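PDB 1TYJ: cellulosomal scaffoldin from Bacteroides cellulosolvens, which probably gathers dockerin-bearing partners into the cellulosome through its cohesin modules, here represented by a type-II cohesin with a beta-sandwich fold. Local coordinates for residues L86-L91 with A111-K116; D142-F147 with Y159-P164; T28-Y33 with K103-G108. All coordinates share one frame; numbering follows the deposited sequence. Where two conformers were deposited one is given.

How the contacts relate
The chain first passes residues 28-33, at the start of strand 30-38, and their partner in contact 3 arrives only at 103-108, after a loop of 69 residues. Within that span lies 86-91, whose partner 111-116 follows 103-108, so contacts 1 and 3 cross; contact 1 closes a loop of 19 residues that includes helix 95-100. Contact 2 follows in series, closing a loop of 11 residues. Contacts 1 and 2 each join one sheet of the sandwich to the other, while contact 3, at the surface, ties the start of strand 30-38 to the loop leading into strand 108-117 of the other sheet. Strand 30-38 links all three, pairing with strands 85-92 (contact 1) and 144-148 (contact 2).

Contact 1: residues L86-L91 with A111-K116; sequences LNFGRL and AKVTFK
In the hydrophobic core of the cohesin beta sandwich, Leu86 and Phe88 of strand 85-92 meet Ala111, Val113 and Phe115 of strand 108-117 across the gap between the two sheets. Leu86 and Val113 reach toward each other tip to tip, with Leu86 CD1 3.9 Å from Val113 CG1. The same methyl of Leu86 lies 4.3 Å from Phe115 CZ, at the far end of a ring that leans back toward it from further along the strand. With CG of Leu86 anti to its carbonyl carbon (chi1 -62°), the side chain reaches across the gap and CD1 touches both partners.

Phe88 enters from the same face of its strand. Its CG occupies the crowded position between the backbone N and the carbonyl carbon (chi1 58°), and the outer ring carbons do the touching: CE1 is 3.8 Å from Ala111 CB, which sits at the ring edge near its plane. The neighbouring CZ approaches Val113 CG2 at 4.1 Å. The two gamma methyls of Val113 are thus divided between Leu86 and Phe88.

This is the face-to-face packing of a sandwich rather than strand pairing: the axes of the two short segments come no closer than 10.0 Å and run 154° apart, nearly antiparallel. The contact is wholly apolar, and every residue that touches is buried. Strand 85-92 is held in its own sheet by backbone bonds to strand 30-38, among them Phe88 with Phe35. Tyr33 of that strand also packs on Ala111, while the ring of Phe115 meets that of Tyr39.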
loop_
_atom_site.group_PDB
_atom_site.type_symbol
_atom_site.label_atom_id
_atom_site.label_comp_id
_atom_site.label_asym_id
_atom_site.label_seq_id
_atom_site.Cartn_x
_atom_site.Cartn_y
_atom_site.Cartn_z
ATOM N N LEU A 86 8.487 2.329 3.513
ATOM C CA LEU A 86 8.034 1.026 3.035
ATOM C C LEU A 86 8.072 1.046 1.518
ATOM O O LEU A 86 7.609 1.989 0.908
ATOM C CB LEU A 86 6.602 0.763 3.484
ATOM C CG LEU A 86 6.398 0.719 5.004
ATOM C CD1 LEU A 86 4.912 0.743 5.324
ATOM C CD2 LEU A 86 7.091 -0.502 5.610
ATOM N N ASN A 87 8.549 -0.025 0.888
ATOM C CA ASN A 87 8.544 -0.080 -0.583
ATOM C C ASN A 87 8.176 -1.521 -0.925
ATOM O O ASN A 87 8.897 -2.460 -0.518
ATOM C CB ASN A 87 9.920 0.229 -1.157
ATOM C CG ASN A 87 9.933 0.290 -2.699
ATOM O OD1 ASN A 87 8.973 0.677 -3.336
ATOM N ND2 ASN A 87 11.033 -0.074 -3.282
ATOM N N PHE A 88 7.050 -1.696 -1.613
ATOM C CA PHE A 88 6.610 -3.052 -1.911
ATOM C C PHE A 88 5.681 -3.039 -3.099
ATOM O O PHE A 88 5.186 -1.983 -3.529
ATOM C CB PHE A 88 5.881 -3.661 -0.675
ATOM C CG PHE A 88 4.672 -2.840 -0.211
ATOM C CD1 PHE A 88 3.366 -3.196 -0.634
ATOM C CD2 PHE A 88 4.842 -1.730 0.636
ATOM C CE1 PHE A 88 2.249 -2.464 -0.217
ATOM C CE2 PHE A 88 3.737 -0.969 1.037
ATOM C CZ PHE A 88 2.439 -1.332 0.628
ATOM N N GLY A 89 5.405 -4.216 -3.629
ATOM C CA GLY A 89 4.533 -4.262 -4.794
ATOM C C GLY A 89 4.095 -5.692 -5.025
ATOM O O GLY A 89 4.663 -6.644 -4.449
ATOM N N ARG A 90 3.115 -5.841 -5.915
ATOM C CA ARG A 90 2.636 -7.154 -6.313
ATOM C C ARG A 90 2.084 -7.047 -7.720
ATOM O O ARG A 90 1.451 -6.046 -8.077
ATOM C CB ARG A 90 1.553 -7.656 -5.347
ATOM C CG ARG A 90 0.979 -9.051 -5.732
ATOM C CD ARG A 90 0.114 -9.564 -4.569
ATOM N NE ARG A 90 -0.644 -10.763 -4.929
ATOM C CZ ARG A 90 -0.231 -12.009 -4.662
ATOM N NH1 ARG A 90 0.947 -12.225 -4.052
ATOM N NH2 ARG A 90 -1.007 -13.052 -4.991
ATOM N N LEU A 91 2.374 -8.043 -8.535
ATOM C CA LEU A 91 1.899 -8.012 -9.931
ATOM C C LEU A 91 1.651 -9.403 -10.478
ATOM O O LEU A 91 2.246 -10.379 -10.026
ATOM C CB LEU A 91 2.870 -7.251 -10.815
ATOM C CG LEU A 91 4.266 -7.819 -10.891
ATOM C CD1 LEU A 91 4.456 -8.857 -11.986
ATOM C CD2 LEU A 91 5.227 -6.634 -11.115
ATOM N N ALA A 111 -3.729 -4.067 -0.710
ATOM C CA ALA A 111 -2.749 -4.341 0.359
ATOM C C ALA A 111 -3.279 -3.720 1.611
ATOM O O ALA A 111 -4.107 -2.778 1.550
ATOM C CB ALA A 111 -1.385 -3.706 0.032
ATOM N N LYS A 112 -2.771 -4.200 2.744
ATOM C CA LYS A 112 -3.035 -3.542 4.021
ATOM C C LYS A 112 -1.756 -3.484 4.813
ATOM O O LYS A 112 -1.010 -4.447 4.856
ATOM C CB LYS A 112 -4.074 -4.271 4.856
ATOM C CG LYS A 112 -5.329 -4.688 4.072
ATOM C CD LYS A 112 -6.260 -5.470 4.945
ATOM C CE LYS A 112 -7.415 -5.962 4.111
ATOM N NZ LYS A 112 -8.315 -6.859 4.908
ATOM N N VAL A 113 -1.544 -2.368 5.496
ATOM C CA VAL A 113 -0.371 -2.228 6.345
ATOM C C VAL A 113 -0.857 -1.856 7.725
ATOM O O VAL A 113 -1.545 -0.850 7.906
ATOM C CB VAL A 113 0.556 -1.124 5.844
ATOM C CG1 VAL A 113 1.754 -0.919 6.778
ATOM C CG2 VAL A 113 1.046 -1.411 4.442
ATOM N N THR A 114 -0.532 -2.691 8.701
ATOM C CA THR A 114 -0.856 -2.404 10.098
ATOM C C THR A 114 0.379 -1.822 10.762
ATOM O O THR A 114 1.515 -2.273 10.505
ATOM C CB THR A 114 -1.284 -3.718 10.822
ATOM O OG1 THR A 114 -2.437 -4.268 10.161
ATOM C CG2 THR A 114 -1.634 -3.501 12.302
ATOM N N PHE A 115 0.143 -0.829 11.634
ATOM C CA PHE A 115 1.171 -0.202 12.449
ATOM C C PHE A 115 0.809 -0.352 13.925
ATOM O O PHE A 115 -0.376 -0.262 14.283
ATOM C CB PHE A 115 1.226 1.299 12.165
ATOM C CG PHE A 115 1.546 1.655 10.745
ATOM C CD1 PHE A 115 0.537 1.816 9.795
ATOM C CD2 PHE A 115 2.868 1.914 10.364
ATOM C CE1 PHE A 115 0.852 2.194 8.460
ATOM C CE2 PHE A 115 3.174 2.272 9.055
ATOM C CZ PHE A 115 2.167 2.427 8.114
ATOM N N LYS A 116 1.807 -0.618 14.766
ATOM C CA LYS A 116 1.621 -0.533 16.209
ATOM C C LYS A 116 1.995 0.882 16.617
ATOM O O LYS A 116 3.008 1.432 16.171
ATOM C CB LYS A 116 2.453 -1.594 16.967
ATOM C CG LYS A 116 2.411 -1.442 18.499
ATOM C CD LYS A 116 3.400 -2.359 19.222
ATOM C CE LYS A 116 2.930 -3.798 19.221
ATOM N NZ LYS A 116 3.786 -4.642 20.147
#

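Contact 2: residues D142-F147 with Y159-P164; sequences DGTMLF and YKVVQP
Leu146 and Thr144 approach the ring of Tyr159 from different directions, one over a face and the other at the edge. Leu146 CD1 hangs over the ring centre, 3.5 Å from the centroid and only 12° off the normal, a CH-pi contact. Thr144 OG1 lies in the ring plane and meets the phenol oxygen, Tyr159 OH, at 2.8 Å in a hydrogen bond whose proton arrangement is not settled. In Thr144 this hydroxyl stands between the backbone N and the carbonyl carbon (chi1 71°), where it also bonds to Val141 O. Val161 CG2 meets the threonine tip to tip, 3.5 Å from OG1 and 3.8 Å from CG2, and continues to Asp142 CB at 3.9 Å.

Water completes the polar part. One molecule, in plane at the Tyr159 ring edge, accepts from Leu146 N at 3.0 Å and also bonds to Tyr159 OH. Two more donate to Asp142 OD2: the first also donates to Val161 O at 2.8 Å and accepts from Gln163 NE2, while the second accepts from Val161 N at 2.9 Å. The carboxylate thus reaches both backbone polar groups of Val161 through solvent. A phenylalanine in place of Tyr159 would probably keep a ring beneath Leu146 CD1 but leave Thr144 OG1 and the water on Leu146 N without their phenol partner.

Further out, Gln163 OE1 bonds to Phe131 N, and Phe131 of strand 126-131 packs on Thr144 and Val161. Strand 144-148 pairs with strand 30-38, whereas strand 160-161 runs parallel to strand 2-7 of the opposing sheet, and Val3 there touches both Leu146 and Tyr159.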
loop_
_atom_site.group_PDB
_atom_site.type_symbol
_atom_site.label_atom_id
_atom_site.label_comp_id
_atom_site.label_asym_id
_atom_site.label_seq_id
_atom_site.Cartn_x
_atom_site.Cartn_y
_atom_site.Cartn_z
ATOM N N ASP A 142 3.257 10.219 -7.534
ATOM C CA ASP A 142 3.154 10.400 -6.074
ATOM C C ASP A 142 3.480 9.097 -5.322
ATOM O O ASP A 142 2.729 8.663 -4.426
ATOM C CB ASP A 142 1.769 10.934 -5.690
ATOM C CG ASP A 142 1.540 12.365 -6.187
ATOM O OD1 ASP A 142 2.534 13.005 -6.620
ATOM O OD2 ASP A 142 0.371 12.817 -6.183
ATOM N N GLY A 143 4.620 8.482 -5.673
ATOM C CA GLY A 143 5.064 7.275 -4.972
ATOM C C GLY A 143 4.295 6.019 -5.346
ATOM O O GLY A 143 4.299 5.036 -4.577
ATOM N N THR A 144 3.615 6.019 -6.488
ATOM C CA THR A 144 2.880 4.805 -6.921
ATOM C C THR A 144 3.167 4.486 -8.396
ATOM O O THR A 144 3.385 5.392 -9.202
ATOM C CB THR A 144 1.340 5.002 -6.757
ATOM O OG1 THR A 144 0.840 5.938 -7.738
ATOM C CG2 THR A 144 0.986 5.472 -5.330
ATOM N N MET A 145 3.110 3.207 -8.744
ATOM C CA MET A 145 3.146 2.790 -10.138
ATOM C C MET A 145 1.997 1.808 -10.274
ATOM O O MET A 145 1.855 0.915 -9.433
ATOM C CB MET A 145 4.476 2.109 -10.479
ATOM C CG MET A 145 5.671 3.009 -10.242
ATOM S SD MET A 145 7.204 2.090 -10.438
ATOM C CE MET A 145 7.491 2.382 -12.138
ATOM N N LEU A 146 1.193 1.973 -11.322
ATOM C CA LEU A 146 0.090 1.071 -11.612
ATOM C C LEU A 146 0.191 0.584 -13.035
ATOM O O LEU A 146 0.534 1.374 -13.930
ATOM C CB LEU A 146 -1.260 1.782 -11.416
ATOM C CG LEU A 146 -1.581 2.393 -10.035
ATOM C CD1 LEU A 146 -2.973 3.078 -10.114
ATOM C CD2 LEU A 146 -1.585 1.296 -8.919
ATOM N N PHE A 147 -0.189 -0.663 -13.258
ATOM C CA PHE A 147 -0.079 -1.291 -14.578
ATOM C C PHE A 147 -1.354 -1.955 -14.977
ATOM O O PHE A 147 -2.161 -2.365 -14.118
ATOM C CB PHE A 147 1.067 -2.329 -14.558
ATOM C CG PHE A 147 2.378 -1.699 -14.203
ATOM C CD1 PHE A 147 2.752 -1.565 -12.865
ATOM C CD2 PHE A 147 3.192 -1.188 -15.203
ATOM C CE1 PHE A 147 3.976 -0.902 -12.531
ATOM C CE2 PHE A 147 4.410 -0.566 -14.883
ATOM C CZ PHE A 147 4.780 -0.418 -13.550
ATOM N N TYR A 159 -4.749 8.853 -13.324
ATOM C CA TYR A 159 -5.193 8.624 -11.956
ATOM C C TYR A 159 -4.557 9.560 -10.972
ATOM O O TYR A 159 -3.539 10.236 -11.253
ATOM C CB TYR A 159 -4.997 7.151 -11.518
ATOM C CG TYR A 159 -3.580 6.785 -11.220
ATOM C CD1 TYR A 159 -3.121 6.715 -9.902
ATOM C CD2 TYR A 159 -2.693 6.475 -12.255
ATOM C CE1 TYR A 159 -1.816 6.332 -9.635
ATOM C CE2 TYR A 159 -1.362 6.106 -12.004
ATOM C CZ TYR A 159 -0.935 6.035 -10.699
ATOM O OH TYR A 159 0.352 5.682 -10.439
ATOM N N LYS A 160 -5.185 9.624 -9.808
ATOM C CA LYS A 160 -4.701 10.476 -8.734
ATOM C C LYS A 160 -4.450 9.630 -7.487
ATOM O O LYS A 160 -5.041 8.581 -7.324
ATOM C CB LYS A 160 -5.738 11.534 -8.385
ATOM C CG LYS A 160 -7.007 10.993 -7.744
ATOM C CD LYS A 160 -7.946 12.122 -7.321
ATOM C CE LYS A 160 -9.418 11.807 -7.627
ATOM N NZ LYS A 160 -10.117 11.033 -6.569
ATOM N N VAL A 161 -3.564 10.106 -6.634
ATOM C CA VAL A 161 -3.295 9.414 -5.369
ATOM C C VAL A 161 -3.916 10.238 -4.252
ATOM O O VAL A 161 -3.519 11.392 -4.026
ATOM C CB VAL A 161 -1.762 9.237 -5.165
ATOM C CG1 VAL A 161 -1.423 8.641 -3.781
ATOM C CG2 VAL A 161 -1.173 8.405 -6.299
ATOM N N VAL A 162 -4.892 9.664 -3.556
ATOM C CA VAL A 162 -5.516 10.353 -2.425
ATOM C C VAL A 162 -4.740 10.009 -1.165
ATOM O O VAL A 162 -4.698 8.859 -0.753
ATOM C CB VAL A 162 -6.982 9.995 -2.267
ATOM C CG1 VAL A 162 -7.649 10.845 -1.113
ATOM C CG2 VAL A 162 -7.726 10.210 -3.633
ATOM N N GLN A 163 -4.097 11.001 -0.568
ATOM C CA GLN A 163 -3.184 10.734 0.568
ATOM C C GLN A 163 -3.972 10.283 1.801
ATOM O O GLN A 163 -5.084 10.760 2.023
ATOM C CB GLN A 163 -2.358 12.016 0.878
ATOM C CG GLN A 163 -1.337 12.412 -0.220
ATOM C CD GLN A 163 -0.191 11.397 -0.373
ATOM O OE1 GLN A 163 0.105 10.609 0.557
ATOM N NE2 GLN A 163 0.447 11.404 -1.537
ATOM N N PRO A 164 -3.410 9.356 2.610
ATOM C CA PRO A 164 -4.096 8.929 3.825
ATOM C C PRO A 164 -4.444 10.050 4.806
ATOM O O PRO A 164 -3.783 11.138 4.847
ATOM C CB PRO A 164 -3.090 7.987 4.484
ATOM C CG PRO A 164 -2.300 7.396 3.282
ATOM C CD PRO A 164 -2.146 8.634 2.387
HETATM O O HOH W 1 -1.031 12.723 -3.821
HETATM O O HOH W 2 -1.911 12.347 -7.522
HETATM O O HOH W 3 1.877 4.569 -12.578
#

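Contact 3: residues T28-Y33 with K103-G108; sequences TNFSGY and KPESTG. With EDO (1,2-ethanediol), chain C; EDO (1,2-ethanediol), chain B.
At the surface end of the sandwich, Asn29 and Phe30, where strand 30-38 begins, meet Pro104 and Glu105 of the loop between helix 95-100 and strand 108-117. The central link is a backbone hydrogen bond from Phe30 N to Glu105 O, 2.9 Å long but bent to 135° at the hydrogen, with the donor tilted out of the carbonyl plane. Phe30 CB packs beside the same oxygen at 3.4 Å. With CG anti to the backbone N (chi1 177°), the Phe30 ring turns away from the loop toward Val110 and Leu146. The Asn29 side chain lies alongside the Pro104 ring, both pointing the same way.

Tyr98 of helix 95-100 fastens both sides, its OH bonding to Phe30 O and Glu105 N. The Glu105 carboxylate is held by Tyr92 OH and Leu67 N. Nearer the solvent, Thr28 N donates to a 1,2-ethanediol oxygen (O2, chain B) at 3.1 Å, and Thr28 OG1 bonds to O2 of a second ethanediol (chain C) at 2.9 Å; both molecules probably come from the crystallisation liquor.

The one direct hydrogen bond joins main-chain atoms and asks nothing of either side chain, while the bonds to the Glu105 carboxylate probably help hold the loop.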
loop_
_atom_site.group_PDB
_atom_site.type_symbol
_atom_site.label_atom_id
_atom_site.label_comp_id
_atom_site.label_asym_id
_atom_site.label_seq_id
_atom_site.Cartn_x
_atom_site.Cartn_y
_atom_site.Cartn_z
ATOM N N THR A 28 -8.420 0.689 -14.966
ATOM C CA THR A 28 -8.819 -0.281 -15.966
ATOM C C THR A 28 -7.846 -1.460 -16.140
ATOM O O THR A 28 -6.631 -1.255 -16.289
ATOM C CB THR A 28 -9.092 0.412 -17.299
ATOM O OG1 THR A 28 -10.143 1.370 -17.085
ATOM C CG2 THR A 28 -9.528 -0.610 -18.376
ATOM N N ASN A 29 -8.363 -2.697 -16.112
ATOM C CA ASN A 29 -7.566 -3.902 -16.407
ATOM C C ASN A 29 -6.310 -3.984 -15.530
ATOM O O ASN A 29 -5.247 -4.435 -15.970
ATOM C CB ASN A 29 -7.181 -3.987 -17.895
ATOM C CG ASN A 29 -8.381 -4.015 -18.813
ATOM O OD1 ASN A 29 -8.289 -3.603 -19.991
ATOM N ND2 ASN A 29 -9.506 -4.534 -18.308
ATOM N N PHE A 30 -6.474 -3.551 -14.275
ATOM C CA PHE A 30 -5.388 -3.518 -13.290
ATOM C C PHE A 30 -4.652 -4.853 -13.139
ATOM O O PHE A 30 -5.259 -5.905 -12.810
ATOM C CB PHE A 30 -6.011 -3.123 -11.938
ATOM C CG PHE A 30 -5.046 -3.116 -10.796
ATOM C CD1 PHE A 30 -5.222 -3.991 -9.724
ATOM C CD2 PHE A 30 -3.966 -2.207 -10.775
ATOM C CE1 PHE A 30 -4.346 -3.963 -8.600
ATOM C CE2 PHE A 30 -3.076 -2.185 -9.680
ATOM C CZ PHE A 30 -3.276 -3.091 -8.577
ATOM N N SER A 31 -3.319 -4.798 -13.254
ATOM C CA SER A 31 -2.513 -6.031 -13.174
ATOM C C SER A 31 -1.398 -5.988 -12.115
ATOM O O SER A 31 -0.712 -7.001 -11.900
ATOM C CB SER A 31 -1.853 -6.364 -14.534
ATOM O OG SER A 31 -0.784 -5.420 -14.712
ATOM N N GLY A 32 -1.183 -4.840 -11.480
ATOM C CA GLY A 32 -0.117 -4.779 -10.500
ATOM C C GLY A 32 0.231 -3.384 -10.058
ATOM O O GLY A 32 -0.153 -2.401 -10.702
ATOM N N TYR A 33 0.958 -3.289 -8.956
ATOM C CA TYR A 33 1.335 -1.959 -8.412
ATOM C C TYR A 33 2.692 -2.043 -7.776
ATOM O O TYR A 33 3.192 -3.140 -7.455
ATOM C CB TYR A 33 0.327 -1.471 -7.330
ATOM C CG TYR A 33 0.454 -2.282 -6.051
ATOM C CD1 TYR A 33 1.325 -1.873 -5.039
ATOM C CD2 TYR A 33 -0.207 -3.511 -5.896
ATOM C CE1 TYR A 33 1.538 -2.648 -3.887
ATOM C CE2 TYR A 33 -0.012 -4.301 -4.727
ATOM C CZ TYR A 33 0.876 -3.859 -3.740
ATOM O OH TYR A 33 1.076 -4.592 -2.594
ATOM N N LYS A 103 -11.947 -11.581 -16.463
ATOM C CA LYS A 103 -12.305 -10.978 -15.167
ATOM C C LYS A 103 -11.315 -9.848 -14.814
ATOM O O LYS A 103 -10.550 -9.989 -13.864
ATOM C CB LYS A 103 -12.313 -12.044 -14.071
ATOM C CG LYS A 103 -13.370 -13.150 -14.260
ATOM C CD LYS A 103 -13.320 -14.114 -13.065
ATOM C CE LYS A 103 -14.006 -15.418 -13.393
ATOM N NZ LYS A 103 -14.378 -16.235 -12.208
ATOM N N PRO A 104 -11.312 -8.748 -15.599
ATOM C CA PRO A 104 -10.393 -7.649 -15.329
ATOM C C PRO A 104 -10.719 -6.985 -13.995
ATOM O O PRO A 104 -11.906 -6.700 -13.704
ATOM C CB PRO A 104 -10.650 -6.672 -16.479
ATOM C CG PRO A 104 -12.090 -6.989 -16.928
ATOM C CD PRO A 104 -12.178 -8.467 -16.767
ATOM N N GLU A 105 -9.668 -6.731 -13.216
ATOM C CA GLU A 105 -9.786 -6.048 -11.951
ATOM C C GLU A 105 -9.665 -4.543 -12.140
ATOM O O GLU A 105 -9.063 -4.114 -13.099
ATOM C CB GLU A 105 -8.726 -6.605 -10.971
ATOM C CG GLU A 105 -8.876 -8.126 -10.807
ATOM C CD GLU A 105 -7.760 -8.789 -10.028
ATOM O OE1 GLU A 105 -6.953 -8.086 -9.332
ATOM O OE2 GLU A 105 -7.681 -10.045 -10.136
ATOM N N SER A 106 -10.246 -3.754 -11.239
ATOM C CA SER A 106 -10.212 -2.301 -11.407
ATOM C C SER A 106 -10.485 -1.618 -10.097
ATOM O O SER A 106 -10.095 -0.501 -9.899
ATOM C CB SER A 106 -11.206 -1.828 -12.476
ATOM O OG SER A 106 -12.535 -2.276 -12.207
ATOM N N THR A 107 -11.151 -2.303 -9.179
ATOM C CA THR A 107 -11.555 -1.639 -7.920
ATOM C C THR A 107 -11.542 -2.610 -6.764
ATOM O O THR A 107 -12.036 -3.734 -6.873
ATOM C CB THR A 107 -12.954 -0.931 -8.033
ATOM O OG1 THR A 107 -12.899 0.057 -9.047
ATOM C CG2 THR A 107 -13.345 -0.256 -6.701
ATOM N N GLY A 108 -10.948 -2.183 -5.657
ATOM C CA GLY A 108 -10.889 -3.039 -4.489
ATOM C C GLY A 108 -9.601 -2.916 -3.697
ATOM O O GLY A 108 -8.699 -2.162 -4.091
HETATM C C1 EDO C . -13.022 -0.161 -15.095
HETATM O O1 EDO C . -12.560 -0.295 -16.446
HETATM C C2 EDO C . -13.219 1.311 -14.739
HETATM O O2 EDO C . -12.006 2.039 -15.000
HETATM C C1 EDO B . -6.685 4.824 -14.653
HETATM O O1 EDO B . -7.829 5.002 -13.815
HETATM C C2 EDO B . -7.204 4.664 -16.068
HETATM O O2 EDO B . -8.065 3.516 -16.075
#